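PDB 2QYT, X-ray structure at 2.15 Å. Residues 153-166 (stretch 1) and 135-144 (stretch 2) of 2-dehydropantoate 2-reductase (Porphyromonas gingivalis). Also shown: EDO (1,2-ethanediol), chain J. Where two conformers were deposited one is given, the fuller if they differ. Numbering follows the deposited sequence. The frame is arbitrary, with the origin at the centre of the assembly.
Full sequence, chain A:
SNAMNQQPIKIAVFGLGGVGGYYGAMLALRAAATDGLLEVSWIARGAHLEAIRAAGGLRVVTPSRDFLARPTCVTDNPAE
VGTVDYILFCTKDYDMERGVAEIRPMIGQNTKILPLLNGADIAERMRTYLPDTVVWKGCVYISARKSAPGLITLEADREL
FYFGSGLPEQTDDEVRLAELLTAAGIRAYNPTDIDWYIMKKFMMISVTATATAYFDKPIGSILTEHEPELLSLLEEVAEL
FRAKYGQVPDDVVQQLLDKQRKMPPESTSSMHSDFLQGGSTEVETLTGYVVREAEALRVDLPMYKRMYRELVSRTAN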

ATOM      1  N   THR A 153      -7.699  -3.078  14.138  1.00 14.55           N
ATOM      2  CA  THR A 153      -7.296  -2.118  15.138  1.00 16.09           C
ATOM      3  C   THR A 153      -6.308  -1.126  14.510  1.00 16.11           C
ATOM      4  O   THR A 153      -5.347  -1.540  13.840  1.00 15.40           O
ATOM      5  CB  THR A 153      -6.573  -2.832  16.298  1.00 14.88           C
ATOM      6  OG1 THR A 153      -7.491  -3.798  16.844  1.00 16.13           O
ATOM      7  CG2 THR A 153      -6.108  -1.839  17.387  1.00 15.00           C
ATOM      8  N   LEU A 154      -6.582   0.159  14.697  1.00 15.52           N
ATOM      9  CA  LEU A 154      -5.623   1.213  14.421  1.00 16.12           C
ATOM     10  C   LEU A 154      -5.003   1.688  15.683  1.00 17.35           C
ATOM     11  O   LEU A 154      -5.682   2.002  16.679  1.00 17.32           O
ATOM     12  CB  LEU A 154      -6.253   2.419  13.735  1.00 17.13           C
ATOM     13  CG  LEU A 154      -6.527   2.380  12.238  1.00 16.89           C
ATOM     14  CD1 LEU A 154      -7.502   1.279  11.926  1.00 14.41           C
ATOM     15  CD2 LEU A 154      -7.073   3.769  11.795  1.00 15.71           C
ATOM     16  N   GLU A 155      -3.692   1.814  15.658  1.00 17.80           N
ATOM     17  CA  GLU A 155      -3.087   2.251  16.865  1.00 19.54           C
ATOM     18  C   GLU A 155      -3.047   3.773  16.889  1.00 19.32           C
ATOM     19  O   GLU A 155      -2.749   4.368  17.902  1.00 18.19           O
ATOM     20  CB  GLU A 155      -1.730   1.579  17.061  1.00 20.58           C
ATOM     21  CG  GLU A 155      -0.728   1.918  16.060  1.00 23.22           C
ATOM     22  CD  GLU A 155       0.614   1.284  16.398  1.00 27.74           C
ATOM     23  OE1 GLU A 155       0.697   0.021  16.374  1.00 31.48           O
ATOM     24  OE2 GLU A 155       1.555   2.060  16.672  1.00 23.14           O
ATOM     25  N   ALA A 156      -3.371   4.394  15.758  1.00 18.92           N
ATOM     26  CA  ALA A 156      -3.504   5.851  15.723  1.00 20.30           C
ATOM     27  C   ALA A 156      -4.581   6.155  14.697  1.00 20.66           C
ATOM     28  O   ALA A 156      -4.721   5.426  13.731  1.00 20.87           O
ATOM     29  CB  ALA A 156      -2.202   6.527  15.360  1.00 18.49           C
ATOM     30  N   ASP A 157      -5.329   7.230  14.907  1.00 21.67           N
ATOM     31  CA  ASP A 157      -6.339   7.640  13.938  1.00 23.10           C
ATOM     32  C   ASP A 157      -5.826   8.130  12.573  1.00 22.79           C
ATOM     33  O   ASP A 157      -6.487   7.893  11.553  1.00 25.66           O
ATOM     34  CB  ASP A 157      -7.242   8.703  14.545  1.00 23.43           C
ATOM     35  CG  ASP A 157      -8.355   8.116  15.307  1.00 20.98           C
ATOM     36  OD1 ASP A 157      -9.200   7.406  14.712  1.00 23.18           O
ATOM     37  OD2 ASP A 157      -8.369   8.337  16.514  1.00 18.35           O
ATOM     38  N   ARG A 158      -4.675   8.779  12.568  1.00 22.41           N
ATOM     39  CA  ARG A 158      -4.040   9.372  11.381  0.50 22.10           C
ATOM     40  C   ARG A 158      -3.869   8.359  10.257  1.00 21.62           C
ATOM     41  O   ARG A 158      -3.372   7.242  10.521  1.00 21.14           O
ATOM     42  CB  ARG A 158      -2.614   9.825  11.714  0.50 21.94           C
ATOM     43  CG  ARG A 158      -2.448  11.030  12.593  0.50 22.71           C
ATOM     44  CD  ARG A 158      -0.970  11.252  12.953  0.50 22.03           C
ATOM     45  NE  ARG A 158      -0.391  10.259  13.870  0.50 20.69           N
ATOM     46  CZ  ARG A 158      -0.659  10.169  15.171  0.50 20.17           C
ATOM     47  NH1 ARG A 158      -1.518  10.994  15.746  0.50 20.65           N
ATOM     48  NH2 ARG A 158      -0.071   9.230  15.903  0.50 21.50           N
ATOM     49  N   GLU A 159      -4.199   8.763   9.030  1.00 20.10           N
ATOM     50  CA  GLU A 159      -3.888   8.010   7.814  1.00 18.17           C
ATOM     51  C   GLU A 159      -3.754   8.925   6.587  1.00 16.98           C
ATOM     52  O   GLU A 159      -4.320  10.022   6.547  1.00 17.24           O
ATOM     53  CB  GLU A 159      -4.831   6.828   7.592  1.00 18.20           C
ATOM     54  CG  GLU A 159      -6.309   7.124   7.242  1.00 18.37           C
ATOM     55  CD  GLU A 159      -6.543   7.843   5.902  1.00 17.93           C
ATOM     56  OE1 GLU A 159      -7.500   8.635   5.863  1.00 18.58           O
ATOM     57  OE2 GLU A 159      -5.803   7.653   4.905  1.00 17.14           O
ATOM     58  N   LEU A 160      -2.975   8.467   5.606  1.00 15.45           N
ATOM     59  CA  LEU A 160      -2.743   9.159   4.338  1.00 14.21           C
ATOM     60  C   LEU A 160      -2.842   8.101   3.258  1.00 14.37           C
ATOM     61  O   LEU A 160      -2.342   7.025   3.461  1.00 13.09           O
ATOM     62  CB  LEU A 160      -1.356   9.813   4.334  1.00 13.80           C
ATOM     63  CG  LEU A 160      -1.196  10.948   5.351  1.00 10.63           C
ATOM     64  CD1 LEU A 160       0.286  11.360   5.529  1.00 10.57           C
ATOM     65  CD2 LEU A 160      -2.089  12.151   4.934  1.00 12.85           C
ATOM     66  N   PHE A 161      -3.515   8.427   2.136  1.00 14.52           N
ATOM     67  CA  PHE A 161      -3.784   7.538   1.032  1.00 14.40           C
ATOM     68  C   PHE A 161      -3.397   8.410  -0.158  1.00 14.92           C
ATOM     69  O   PHE A 161      -4.016   9.465  -0.413  1.00 15.83           O
ATOM     70  CB  PHE A 161      -5.284   7.189   1.033  1.00 14.25           C
ATOM     71  CG  PHE A 161      -5.738   6.182  -0.021  1.00 15.20           C
ATOM     72  CD1 PHE A 161      -6.269   4.933   0.367  1.00 14.26           C
ATOM     73  CD2 PHE A 161      -5.745   6.506  -1.375  1.00 13.92           C
ATOM     74  CE1 PHE A 161      -6.747   4.022  -0.589  1.00 13.60           C
ATOM     75  CE2 PHE A 161      -6.204   5.584  -2.338  1.00 13.17           C
ATOM     76  CZ  PHE A 161      -6.712   4.349  -1.941  1.00 13.74           C
ATOM     77  N   TYR A 162      -2.344   7.988  -0.861  1.00 15.05           N
ATOM     78  CA  TYR A 162      -1.927   8.622  -2.121  1.00 15.87           C
ATOM     79  C   TYR A 162      -2.127   7.699  -3.292  1.00 14.51           C
ATOM     80  O   TYR A 162      -1.903   6.509  -3.181  1.00 14.84           O
ATOM     81  CB  TYR A 162      -0.446   8.987  -2.070  1.00 16.06           C
ATOM     82  CG  TYR A 162      -0.111   9.972  -1.013  1.00 17.35           C
ATOM     83  CD1 TYR A 162      -0.234  11.338  -1.251  1.00 15.60           C
ATOM     84  CD2 TYR A 162       0.357   9.546   0.231  1.00 17.55           C
ATOM     85  CE1 TYR A 162       0.101  12.275  -0.251  1.00 17.41           C
ATOM     86  CE2 TYR A 162       0.703  10.477   1.225  1.00 20.61           C
ATOM     87  CZ  TYR A 162       0.565  11.828   0.970  1.00 17.56           C
ATOM     88  OH  TYR A 162       0.883  12.734   1.930  1.00 18.75           O
ATOM     89  N   PHE A 163      -2.529   8.227  -4.432  1.00 15.01           N
ATOM     90  CA  PHE A 163      -2.691   7.344  -5.601  1.00 15.72           C
ATOM     91  C   PHE A 163      -2.598   8.155  -6.860  1.00 16.05           C
ATOM     92  O   PHE A 163      -2.635   9.384  -6.796  1.00 16.94           O
ATOM     93  CB  PHE A 163      -4.033   6.596  -5.531  1.00 15.76           C
ATOM     94  CG  PHE A 163      -5.185   7.404  -6.042  1.00 15.35           C
ATOM     95  CD1 PHE A 163      -5.628   7.242  -7.373  1.00 13.52           C
ATOM     96  CD2 PHE A 163      -5.797   8.353  -5.217  1.00 14.20           C
ATOM     97  CE1 PHE A 163      -6.701   8.004  -7.875  1.00 14.44           C
ATOM     98  CE2 PHE A 163      -6.851   9.130  -5.696  1.00 13.68           C
ATOM     99  CZ  PHE A 163      -7.315   8.938  -7.047  1.00 14.98           C
ATOM    100  N   GLY A 164      -2.470   7.481  -7.996  1.00 16.85           N
ATOM    101  CA  GLY A 164      -2.444   8.162  -9.280  1.00 16.49           C
ATOM    102  C   GLY A 164      -2.025   7.294 -10.420  1.00 18.00           C
ATOM    103  O   GLY A 164      -1.439   6.236 -10.208  1.00 16.45           O
ATOM    104  N   SER A 165      -2.391   7.732 -11.641  1.00 21.10           N
ATOM    105  CA  SER A 165      -2.058   7.071 -12.918  1.00 23.17           C
ATOM    106  C   SER A 165      -0.588   7.281 -13.359  1.00 25.62           C
ATOM    107  O   SER A 165      -0.048   6.489 -14.132  1.00 27.37           O
ATOM    108  CB  SER A 165      -2.953   7.621 -14.042  1.00 23.19           C
ATOM    109  OG  SER A 165      -2.753   9.033 -14.267  1.00 21.70           O
ATOM    110  N   GLY A 166       0.034   8.359 -12.905  1.00 26.47           N
ATOM    111  CA  GLY A 166       1.355   8.713 -13.360  1.00 28.97           C
ATOM    112  C   GLY A 166       1.323   9.708 -14.513  1.00 30.40           C
ATOM    113  O   GLY A 166       2.277  10.474 -14.696  1.00 31.02           O
TER
HETATM  114  C1  EDO J 323      -8.042  10.248   9.911  1.00 20.75           C
HETATM  115  O1  EDO J 323      -8.590   8.965  10.163  1.00 20.83           O
HETATM  116  C2  EDO J 323      -7.776  10.438   8.436  1.00 20.76           C
HETATM  117  O2  EDO J 323      -6.350  10.541   8.341  1.00 23.78           O
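Stretch 2 135-144: VWKGCVYISA

Stretch 2 lies alongside stretch 1 as a neighbouring antiparallel strand: residues 137-144 are extended and run against strand 158-164, with 176° between their N-to-C directions and a closest approach of 4.6 Å between axes. The register pairs G164 with K137, F163 with G138, Y162 with C139, F161 with V140 and L160 with Y141; beyond a corner at 155-157, L154 meets A144, their CA atoms 4.3 Å apart. The contact buries 864 Å², both sides summed.

Backbone hydrogen bonds form the ladder in reciprocal pairs at every second residue. K137 N donates to G164 O (2.9 Å) and G164 N to K137 O (3.0 Å); C139 N donates to Y162 O (3.0 Å) and Y162 N to C139 O (2.9 Å); Y141 N donates to L160 O (2.8 Å) and L160 N to Y141 O (2.9 Å). The corner interrupts this rhythm, and within it E155 N donates to S143 O (3.0 Å).

Between these rungs the chains also make CA-H...O contacts: F163 CA lies 3.2 Å from K137 O, G138 CA 3.2 Å from Y162 O, and E159 CA 3.1 Å from Y141 O. The narrow F163-G138 pair, CA to CA 4.1 Å, falls where stretch 2 has no side chain; a CB on G138 would sit about 3.3 Å from Y162 O.

At the corner a water bridges the two chains, beside the direct E155 N to S143 O bond. It accepts from S143 N (2.9 Å) and donates to A156 O (2.7 Å) and R158 O (2.6 Å), so one molecule ties stretch 2 to two carbonyls of stretch 1.

Side chains alternate between the two faces of the sheet. On the face of L154, F161 and F163, L154 CD1 packs on A144 CB (3.8 Å) and F161 CD1 on V140 CG1 (3.8 Å). E159 CB approaches I142 CG1 (3.5 Å), but the end of the glutamate leads away and its carboxylate is hydrogen-bonded elsewhere in the structure. On the other face, L160 CB meets Y141 CB (4.1 Å), and Y162 CE2 reaches Y141 CD2 (4.0 Å), which lies at the edge of the Y162 ring.

At the start of stretch 2, W136 packs beside F163. The F163 ring and the tryptophan six-membered ring are nearly parallel (29°) but slid apart, with centroids 5.7 Å apart and little overlap; F163 CE1 still comes within 3.5 Å of W136 CZ3. The backbone N of S165 lies over one face of the indole, and S165 CA is 3.6 Å from W136 CD1.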

ATOM      1  N   VAL A 135      -3.730  -0.342 -14.317  1.00 15.96           N
ATOM      2  CA  VAL A 135      -3.075  -0.415 -13.012  1.00 15.71           C
ATOM      3  C   VAL A 135      -2.558   0.977 -12.646  1.00 14.70           C
ATOM      4  O   VAL A 135      -1.765   1.534 -13.365  1.00 14.58           O
ATOM      5  CB  VAL A 135      -1.942  -1.504 -12.996  1.00 16.67           C
ATOM      6  CG1 VAL A 135      -1.169  -1.497 -11.657  1.00 15.77           C
ATOM      7  CG2 VAL A 135      -2.511  -2.904 -13.340  1.00 15.56           C
ATOM      8  N   TRP A 136      -3.064   1.545 -11.552  1.00 14.59           N
ATOM      9  CA  TRP A 136      -2.529   2.784 -11.016  1.00 15.22           C
ATOM     10  C   TRP A 136      -1.530   2.478  -9.889  1.00 15.37           C
ATOM     11  O   TRP A 136      -1.341   1.341  -9.546  1.00 15.94           O
ATOM     12  CB  TRP A 136      -3.666   3.657 -10.497  1.00 15.26           C
ATOM     13  CG  TRP A 136      -4.612   4.210 -11.575  1.00 16.84           C
ATOM     14  CD1 TRP A 136      -4.399   4.277 -12.946  1.00 16.04           C
ATOM     15  CD2 TRP A 136      -5.867   4.839 -11.336  1.00 14.65           C
ATOM     16  NE1 TRP A 136      -5.456   4.903 -13.546  1.00 14.78           N
ATOM     17  CE2 TRP A 136      -6.380   5.236 -12.587  1.00 16.10           C
ATOM     18  CE3 TRP A 136      -6.627   5.079 -10.174  1.00 15.08           C
ATOM     19  CZ2 TRP A 136      -7.633   5.867 -12.721  1.00 16.06           C
ATOM     20  CZ3 TRP A 136      -7.869   5.703 -10.308  1.00 15.67           C
ATOM     21  CH2 TRP A 136      -8.357   6.082 -11.574  1.00 15.40           C
ATOM     22  N   LYS A 137      -0.864   3.496  -9.360  1.00 15.67           N
ATOM     23  CA  LYS A 137       0.105   3.346  -8.284  1.00 15.95           C
ATOM     24  C   LYS A 137      -0.502   3.958  -7.043  1.00 15.99           C
ATOM     25  O   LYS A 137      -1.239   4.937  -7.130  1.00 15.43           O
ATOM     26  CB  LYS A 137       1.381   4.108  -8.620  1.00 16.58           C
ATOM     27  CG  LYS A 137       1.978   3.642  -9.910  1.00 18.92           C
ATOM     28  CD  LYS A 137       3.382   4.117 -10.113  1.00 24.08           C
ATOM     29  CE  LYS A 137       3.797   3.691 -11.510  1.00 27.99           C
ATOM     30  NZ  LYS A 137       5.109   4.255 -11.909  1.00 32.64           N
ATOM     31  N   GLY A 138      -0.200   3.382  -5.894  1.00 16.20           N
ATOM     32  CA  GLY A 138      -0.696   3.932  -4.643  1.00 17.63           C
ATOM     33  C   GLY A 138       0.203   3.581  -3.482  1.00 17.87           C
ATOM     34  O   GLY A 138       1.012   2.660  -3.579  1.00 16.71           O
ATOM     35  N   CYS A 139       0.111   4.368  -2.405  1.00 18.67           N
ATOM     36  CA  CYS A 139       0.709   3.997  -1.149  1.00 19.13           C
ATOM     37  C   CYS A 139      -0.014   4.670   0.013  1.00 20.26           C
ATOM     38  O   CYS A 139      -0.578   5.762  -0.128  1.00 21.85           O
ATOM     39  CB  CYS A 139       2.204   4.327  -1.125  1.00 19.70           C
ATOM     40  SG  CYS A 139       2.558   6.091  -1.011  1.00 18.35           S
ATOM     41  N   VAL A 140      -0.008   4.007   1.170  1.00 20.23           N
ATOM     42  CA  VAL A 140      -0.752   4.477   2.353  1.00 17.91           C
ATOM     43  C   VAL A 140       0.207   4.668   3.516  1.00 17.53           C
ATOM     44  O   VAL A 140       1.251   4.032   3.563  1.00 17.23           O
ATOM     45  CB  VAL A 140      -1.942   3.533   2.700  1.00 18.32           C
ATOM     46  CG1 VAL A 140      -2.931   3.466   1.542  1.00 17.51           C
ATOM     47  CG2 VAL A 140      -1.481   2.116   3.068  1.00 15.59           C
ATOM     48  N   TYR A 141      -0.086   5.623   4.399  1.00 17.51           N
ATOM     49  CA  TYR A 141       0.591   5.738   5.683  1.00 16.30           C
ATOM     50  C   TYR A 141      -0.493   5.557   6.732  1.00 16.30           C
ATOM     51  O   TYR A 141      -1.393   6.383   6.871  1.00 15.04           O
ATOM     52  CB  TYR A 141       1.256   7.103   5.848  1.00 17.28           C
ATOM     53  CG  TYR A 141       2.453   7.325   4.976  1.00 16.33           C
ATOM     54  CD1 TYR A 141       3.723   7.127   5.466  1.00 17.53           C
ATOM     55  CD2 TYR A 141       2.314   7.687   3.645  1.00 18.29           C
ATOM     56  CE1 TYR A 141       4.866   7.349   4.662  1.00 20.21           C
ATOM     57  CE2 TYR A 141       3.440   7.888   2.830  1.00 18.72           C
ATOM     58  CZ  TYR A 141       4.705   7.716   3.338  1.00 18.88           C
ATOM     59  OH  TYR A 141       5.815   7.899   2.529  1.00 17.84           O
ATOM     60  N   ILE A 142      -0.429   4.440   7.436  1.00 16.33           N
ATOM     61  CA  ILE A 142      -1.500   4.046   8.327  1.00 17.32           C
ATOM     62  C   ILE A 142      -0.963   2.944   9.213  1.00 19.03           C
ATOM     63  O   ILE A 142      -0.201   2.085   8.723  1.00 20.47           O
ATOM     64  CB  ILE A 142      -2.797   3.582   7.575  1.00 17.38           C
ATOM     65  CG1 ILE A 142      -4.023   3.568   8.529  1.00 15.77           C
ATOM     66  CG2 ILE A 142      -2.576   2.279   6.719  1.00 17.86           C
ATOM     67  CD1 ILE A 142      -5.375   2.946   7.890  1.00 15.08           C
ATOM     68  N   SER A 143      -1.324   2.990  10.498  1.00 18.23           N
ATOM     69  CA  SER A 143      -0.882   2.014  11.482  1.00 19.16           C
ATOM     70  C   SER A 143      -2.028   1.108  11.884  1.00 19.00           C
ATOM     71  O   SER A 143      -2.637   1.273  12.937  1.00 19.65           O
ATOM     72  CB  SER A 143      -0.375   2.751  12.714  1.00 19.77           C
ATOM     73  OG  SER A 143       0.749   3.531  12.343  1.00 26.23           O
ATOM     74  N   ALA A 144      -2.311   0.129  11.045  1.00 19.74           N
ATOM     75  CA  ALA A 144      -3.527  -0.667  11.143  1.00 19.94           C
ATOM     76  C   ALA A 144      -3.199  -2.121  10.969  1.00 20.21           C
ATOM     77  O   ALA A 144      -2.328  -2.479  10.167  1.00 21.36           O
ATOM     78  CB  ALA A 144      -4.495  -0.230  10.098  1.00 20.00           C
TER
HETATM   79  O   HOH W   1      -2.925   5.049  11.775  1.00  2.00           O